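Uncharacterized protein YppE (Bacillus subtilis, PDB 2IM8) is of unknown function, a small all-helical bacterial protein of the DUF1798 family that folds as a bundle of four helices. Local coordinates at residues I75-L87 with R98-L110. Numbering follows the deposited sequence.
Sequences IEAVKDNFLELVL and RFKDITESVLYTL
Asn81 OD1 accepts a hydrogen bond from a water whose oxygen lies 2.7 Å from OD1, and the same water accepts one from Arg98 NH1. At the other end of the amide, Asn81 ND2 donates to a second water, 3.2 Å from ND2 to its oxygen, which is also hydrogen-bonded to Ser105 OG. Both ends of the amide are thus bridged through water to helix 96-121, which favours this rotation of the group. Asn81 packs as a knob into the hole formed by Arg98, Ile102, Ser105 and Val106, its CB 3.7 Å from Val106 CG2. Beside it, the guanidinium of Arg98 lies with one face over Ile102 CG2, and its NH2 makes a salt bridge of 3.3 Å to Glu84 OE1, the carboxylate and guanidinium planes being turned 72° apart. Glu84 CG also rests against Ile102 CD1. The contact joins consecutive helices of a four-helix bundle, running in broadly opposite directions but inclined, the short segments' axes 9.1 Å apart at closest approach and 133° in direction. On the buried side of the interface, Leu85 forks: CD1 meets Phe99 CZ at 3.5 Å, while CD2 lies against Thr103 OG1, which donates to Phe99 O. Helix 3-29 adds Ala17 against Leu85 and stacks Tyr24 on the Phe99 ring. Val106 CG1, anti to its own backbone N (chi1 167°), reaches Phe82 CD1 at 4.0 Å. Farther along, Val78 CG2 packs on Thr109 CG2 at 3.6 Å.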
loop_
_atom_site.group_PDB
_atom_site.type_symbol
_atom_site.label_atom_id
_atom_site.label_comp_id
_atom_site.label_asym_id
_atom_site.label_seq_id
_atom_site.Cartn_x
_atom_site.Cartn_y
_atom_site.Cartn_z
ATOM N N ILE A 75 -4.867 -9.467 -3.313
ATOM C CA ILE A 75 -5.006 -8.723 -2.067
ATOM C C ILE A 75 -3.926 -9.139 -1.079
ATOM O O ILE A 75 -3.241 -8.293 -0.509
ATOM C CB ILE A 75 -6.396 -8.946 -1.425
ATOM C CG1 ILE A 75 -7.485 -8.335 -2.318
ATOM C CG2 ILE A 75 -6.444 -8.296 -0.041
ATOM C CD1 ILE A 75 -7.308 -6.843 -2.553
ATOM N N GLU A 76 -3.767 -10.446 -0.899
ATOM C CA GLU A 76 -2.774 -10.984 0.032
ATOM C C GLU A 76 -1.325 -10.559 -0.244
ATOM O O GLU A 76 -0.535 -10.396 0.688
ATOM C CB GLU A 76 -2.873 -12.515 0.057
ATOM C CG GLU A 76 -4.221 -13.033 0.553
ATOM C CD GLU A 76 -4.315 -14.556 0.541
ATOM O OE1 GLU A 76 -4.040 -15.169 -0.515
ATOM O OE2 GLU A 76 -4.673 -15.137 1.587
ATOM N N ALA A 77 -0.979 -10.357 -1.512
ATOM C CA ALA A 77 0.383 -9.968 -1.880
ATOM C C ALA A 77 0.794 -8.533 -1.506
ATOM O O ALA A 77 1.986 -8.236 -1.393
ATOM C CB ALA A 77 0.585 -10.175 -3.375
ATOM N N VAL A 78 -0.189 -7.653 -1.330
ATOM C CA VAL A 78 0.064 -6.248 -1.002
ATOM C C VAL A 78 0.898 -6.014 0.265
ATOM O O VAL A 78 1.875 -5.259 0.253
ATOM C CB VAL A 78 -1.281 -5.481 -0.866
ATOM C CG1 VAL A 78 -1.030 -4.032 -0.423
ATOM C CG2 VAL A 78 -2.022 -5.503 -2.213
ATOM N N LYS A 79 0.499 -6.663 1.352
ATOM C CA LYS A 79 1.170 -6.534 2.644
ATOM C C LYS A 79 2.698 -6.507 2.581
ATOM O O LYS A 79 3.317 -5.485 2.877
ATOM C CB LYS A 79 0.725 -7.677 3.555
ATOM C CG LYS A 79 1.516 -7.838 4.844
ATOM C CD LYS A 79 1.149 -9.162 5.503
ATOM C CE LYS A 79 1.842 -9.355 6.839
ATOM N NZ LYS A 79 1.545 -10.707 7.400
ATOM N N ASP A 80 3.304 -7.623 2.194
ATOM C CA ASP A 80 4.764 -7.690 2.150
ATOM C C ASP A 80 5.402 -6.659 1.245
ATOM O O ASP A 80 6.420 -6.082 1.604
ATOM C CB ASP A 80 5.235 -9.092 1.755
ATOM C CG ASP A 80 4.787 -10.150 2.746
ATOM O OD1 ASP A 80 4.571 -9.797 3.926
ATOM O OD2 ASP A 80 4.661 -11.329 2.350
ATOM N N ASN A 81 4.814 -6.408 0.082
ATOM C CA ASN A 81 5.396 -5.421 -0.823
ATOM C C ASN A 81 5.247 -4.008 -0.254
ATOM O O ASN A 81 6.182 -3.209 -0.305
ATOM C CB ASN A 81 4.740 -5.491 -2.205
ATOM C CG ASN A 81 5.221 -6.677 -3.025
ATOM O OD1 ASN A 81 6.408 -7.018 -3.013
ATOM N ND2 ASN A 81 4.306 -7.292 -3.760
ATOM N N PHE A 82 4.073 -3.710 0.292
ATOM C CA PHE A 82 3.804 -2.403 0.870
ATOM C C PHE A 82 4.756 -2.105 2.022
ATOM O O PHE A 82 5.310 -1.008 2.109
ATOM C CB PHE A 82 2.357 -2.343 1.354
ATOM C CG PHE A 82 1.964 -1.019 1.952
ATOM C CD1 PHE A 82 1.820 0.114 1.151
ATOM C CD2 PHE A 82 1.724 -0.907 3.317
ATOM C CE1 PHE A 82 1.434 1.346 1.709
ATOM C CE2 PHE A 82 1.337 0.323 3.884
ATOM C CZ PHE A 82 1.194 1.446 3.074
ATOM N N LEU A 83 4.948 -3.077 2.912
ATOM C CA LEU A 83 5.854 -2.873 4.042
ATOM C C LEU A 83 7.300 -2.721 3.593
ATOM O O LEU A 83 8.072 -1.987 4.213
ATOM C CB LEU A 83 5.739 -4.021 5.048
ATOM C CG LEU A 83 4.597 -3.922 6.063
ATOM C CD1 LEU A 83 3.282 -3.716 5.348
ATOM C CD2 LEU A 83 4.560 -5.191 6.900
ATOM N N GLU A 84 7.688 -3.416 2.530
ATOM C CA GLU A 84 9.057 -3.257 2.052
ATOM C C GLU A 84 9.173 -1.834 1.506
ATOM O O GLU A 84 10.146 -1.130 1.787
ATOM C CB GLU A 84 9.395 -4.269 0.961
ATOM C CG GLU A 84 10.716 -3.955 0.248
ATOM C CD GLU A 84 11.217 -5.067 -0.655
ATOM O OE1 GLU A 84 10.387 -5.811 -1.224
ATOM O OE2 GLU A 84 12.457 -5.175 -0.807
ATOM N N LEU A 85 8.165 -1.419 0.738
ATOM C CA LEU A 85 8.132 -0.081 0.152
ATOM C C LEU A 85 8.292 0.969 1.250
ATOM O O LEU A 85 9.075 1.909 1.105
ATOM C CB LEU A 85 6.817 0.113 -0.627
ATOM C CG LEU A 85 6.099 1.460 -0.841
ATOM C CD1 LEU A 85 7.063 2.639 -0.910
ATOM C CD2 LEU A 85 5.274 1.347 -2.127
ATOM N N VAL A 86 7.577 0.794 2.359
ATOM C CA VAL A 86 7.675 1.752 3.454
ATOM C C VAL A 86 9.084 1.815 4.047
ATOM O O VAL A 86 9.676 2.891 4.147
ATOM C CB VAL A 86 6.661 1.439 4.570
ATOM C CG1 VAL A 86 6.924 2.342 5.779
ATOM C CG2 VAL A 86 5.241 1.668 4.048
ATOM N N LEU A 87 9.634 0.672 4.433
ATOM C CA LEU A 87 10.985 0.654 5.000
ATOM C C LEU A 87 12.019 1.237 4.040
ATOM O O LEU A 87 12.853 2.078 4.414
ATOM C CB LEU A 87 11.392 -0.783 5.350
ATOM C CG LEU A 87 12.831 -0.958 5.865
ATOM C CD1 LEU A 87 13.084 -0.095 7.107
ATOM C CD2 LEU A 87 13.069 -2.437 6.172
ATOM N N ARG A 98 13.819 -2.576 -8.634
ATOM C CA ARG A 98 13.070 -3.345 -7.655
ATOM C C ARG A 98 12.077 -2.444 -6.912
ATOM O O ARG A 98 10.921 -2.821 -6.695
ATOM C CB ARG A 98 14.044 -3.994 -6.666
ATOM C CG ARG A 98 13.401 -4.745 -5.519
ATOM C CD ARG A 98 12.442 -5.825 -5.991
ATOM N NE ARG A 98 11.912 -6.565 -4.850
ATOM C CZ ARG A 98 10.806 -7.299 -4.884
ATOM N NH1 ARG A 98 10.103 -7.396 -6.007
ATOM N NH2 ARG A 98 10.400 -7.932 -3.797
ATOM N N PHE A 99 12.518 -1.256 -6.520
ATOM C CA PHE A 99 11.624 -0.351 -5.809
ATOM C C PHE A 99 10.429 -0.014 -6.698
ATOM O O PHE A 99 9.281 0.044 -6.229
ATOM C CB PHE A 99 12.340 0.943 -5.422
ATOM C CG PHE A 99 11.501 1.851 -4.571
ATOM C CD1 PHE A 99 11.424 1.662 -3.193
ATOM C CD2 PHE A 99 10.711 2.839 -5.154
ATOM C CE1 PHE A 99 10.564 2.445 -2.407
ATOM C CE2 PHE A 99 9.856 3.621 -4.381
ATOM C CZ PHE A 99 9.781 3.423 -3.007
ATOM N N LYS A 100 10.700 0.213 -7.983
ATOM C CA LYS A 100 9.638 0.535 -8.925
ATOM C C LYS A 100 8.676 -0.642 -9.053
ATOM O O LYS A 100 7.471 -0.447 -9.031
ATOM C CB LYS A 100 10.206 0.891 -10.310
ATOM C CG LYS A 100 9.121 1.259 -11.329
ATOM C CD LYS A 100 9.689 1.722 -12.669
ATOM C CE LYS A 100 8.577 2.073 -13.658
ATOM N NZ LYS A 100 9.093 2.609 -14.950
ATOM N N ASP A 101 9.213 -1.857 -9.185
ATOM C CA ASP A 101 8.381 -3.052 -9.312
ATOM C C ASP A 101 7.385 -3.247 -8.166
ATOM O O ASP A 101 6.212 -3.497 -8.411
ATOM C CB ASP A 101 9.240 -4.315 -9.434
ATOM C CG ASP A 101 10.083 -4.328 -10.697
ATOM O OD1 ASP A 101 9.642 -3.742 -11.710
ATOM O OD2 ASP A 101 11.177 -4.935 -10.681
ATOM N N ILE A 102 7.835 -3.142 -6.920
ATOM C CA ILE A 102 6.912 -3.335 -5.801
ATOM C C ILE A 102 5.919 -2.186 -5.698
ATOM O O ILE A 102 4.747 -2.388 -5.373
ATOM C CB ILE A 102 7.674 -3.518 -4.462
ATOM C CG1 ILE A 102 8.500 -2.274 -4.130
ATOM C CG2 ILE A 102 8.601 -4.731 -4.567
ATOM C CD1 ILE A 102 9.249 -2.403 -2.816
ATOM N N THR A 103 6.379 -0.977 -5.997
ATOM C CA THR A 103 5.513 0.196 -5.946
ATOM C C THR A 103 4.414 0.045 -7.003
ATOM O O THR A 103 3.223 0.252 -6.718
ATOM C CB THR A 103 6.328 1.489 -6.188
ATOM O OG1 THR A 103 7.305 1.628 -5.149
ATOM C CG2 THR A 103 5.425 2.714 -6.153
ATOM N N GLU A 104 4.803 -0.353 -8.211
ATOM C CA GLU A 104 3.828 -0.540 -9.296
ATOM C C GLU A 104 2.779 -1.598 -8.942
ATOM O O GLU A 104 1.593 -1.446 -9.241
ATOM C CB GLU A 104 4.523 -0.998 -10.576
ATOM C CG GLU A 104 5.431 0.006 -11.242
ATOM C CD GLU A 104 5.972 -0.555 -12.543
ATOM O OE1 GLU A 104 6.544 -1.671 -12.520
ATOM O OE2 GLU A 104 5.823 0.106 -13.582
ATOM N N SER A 105 3.242 -2.683 -8.333
ATOM C CA SER A 105 2.376 -3.794 -7.936
ATOM C C SER A 105 1.359 -3.364 -6.875
ATOM O O SER A 105 0.160 -3.668 -6.963
ATOM C CB SER A 105 3.243 -4.935 -7.396
ATOM O OG SER A 105 2.457 -6.014 -6.959
ATOM N N VAL A 106 1.850 -2.665 -5.865
ATOM C CA VAL A 106 1.001 -2.184 -4.780
ATOM C C VAL A 106 -0.037 -1.193 -5.310
ATOM O O VAL A 106 -1.237 -1.340 -5.071
ATOM C CB VAL A 106 1.865 -1.497 -3.688
ATOM C CG1 VAL A 106 0.977 -0.715 -2.712
ATOM C CG2 VAL A 106 2.681 -2.557 -2.940
ATOM N N LEU A 107 0.427 -0.191 -6.047
ATOM C CA LEU A 107 -0.460 0.829 -6.581
ATOM C C LEU A 107 -1.569 0.262 -7.462
ATOM O O LEU A 107 -2.717 0.674 -7.330
ATOM C CB LEU A 107 0.345 1.886 -7.353
ATOM C CG LEU A 107 1.138 2.859 -6.461
ATOM C CD1 LEU A 107 2.009 3.759 -7.316
ATOM C CD2 LEU A 107 0.167 3.694 -5.606
ATOM N N TYR A 108 -1.233 -0.679 -8.344
ATOM C CA TYR A 108 -2.252 -1.252 -9.224
ATOM C C TYR A 108 -3.330 -1.985 -8.445
ATOM O O TYR A 108 -4.522 -1.813 -8.706
ATOM C CB TYR A 108 -1.651 -2.210 -10.260
ATOM C CG TYR A 108 -2.746 -2.923 -11.022
ATOM C CD1 TYR A 108 -3.603 -2.216 -11.859
ATOM C CD2 TYR A 108 -3.003 -4.275 -10.813
ATOM C CE1 TYR A 108 -4.696 -2.823 -12.460
ATOM C CE2 TYR A 108 -4.098 -4.903 -11.413
ATOM C CZ TYR A 108 -4.941 -4.168 -12.230
ATOM O OH TYR A 108 -6.057 -4.753 -12.784
ATOM N N THR A 109 -2.928 -2.818 -7.492
ATOM C CA THR A 109 -3.928 -3.534 -6.716
ATOM C C THR A 109 -4.794 -2.534 -5.956
ATOM O O THR A 109 -6.012 -2.705 -5.878
ATOM C CB THR A 109 -3.283 -4.529 -5.729
ATOM O OG1 THR A 109 -2.540 -5.507 -6.465
ATOM C CG2 THR A 109 -4.364 -5.234 -4.888
ATOM N N LEU A 110 -4.176 -1.481 -5.418
ATOM C CA LEU A 110 -4.926 -0.467 -4.683
ATOM C C LEU A 110 -5.939 0.205 -5.615
ATOM O O LEU A 110 -7.099 0.400 -5.259
ATOM C CB LEU A 110 -3.976 0.581 -4.082
ATOM C CG LEU A 110 -3.115 0.049 -2.924
ATOM C CD1 LEU A 110 -2.125 1.106 -2.442
ATOM C CD2 LEU A 110 -4.042 -0.403 -1.797
HETATM O O HOH W 1 1.442 -5.872 -4.294
HETATM O O HOH W 2 7.380 -8.260 -5.161
#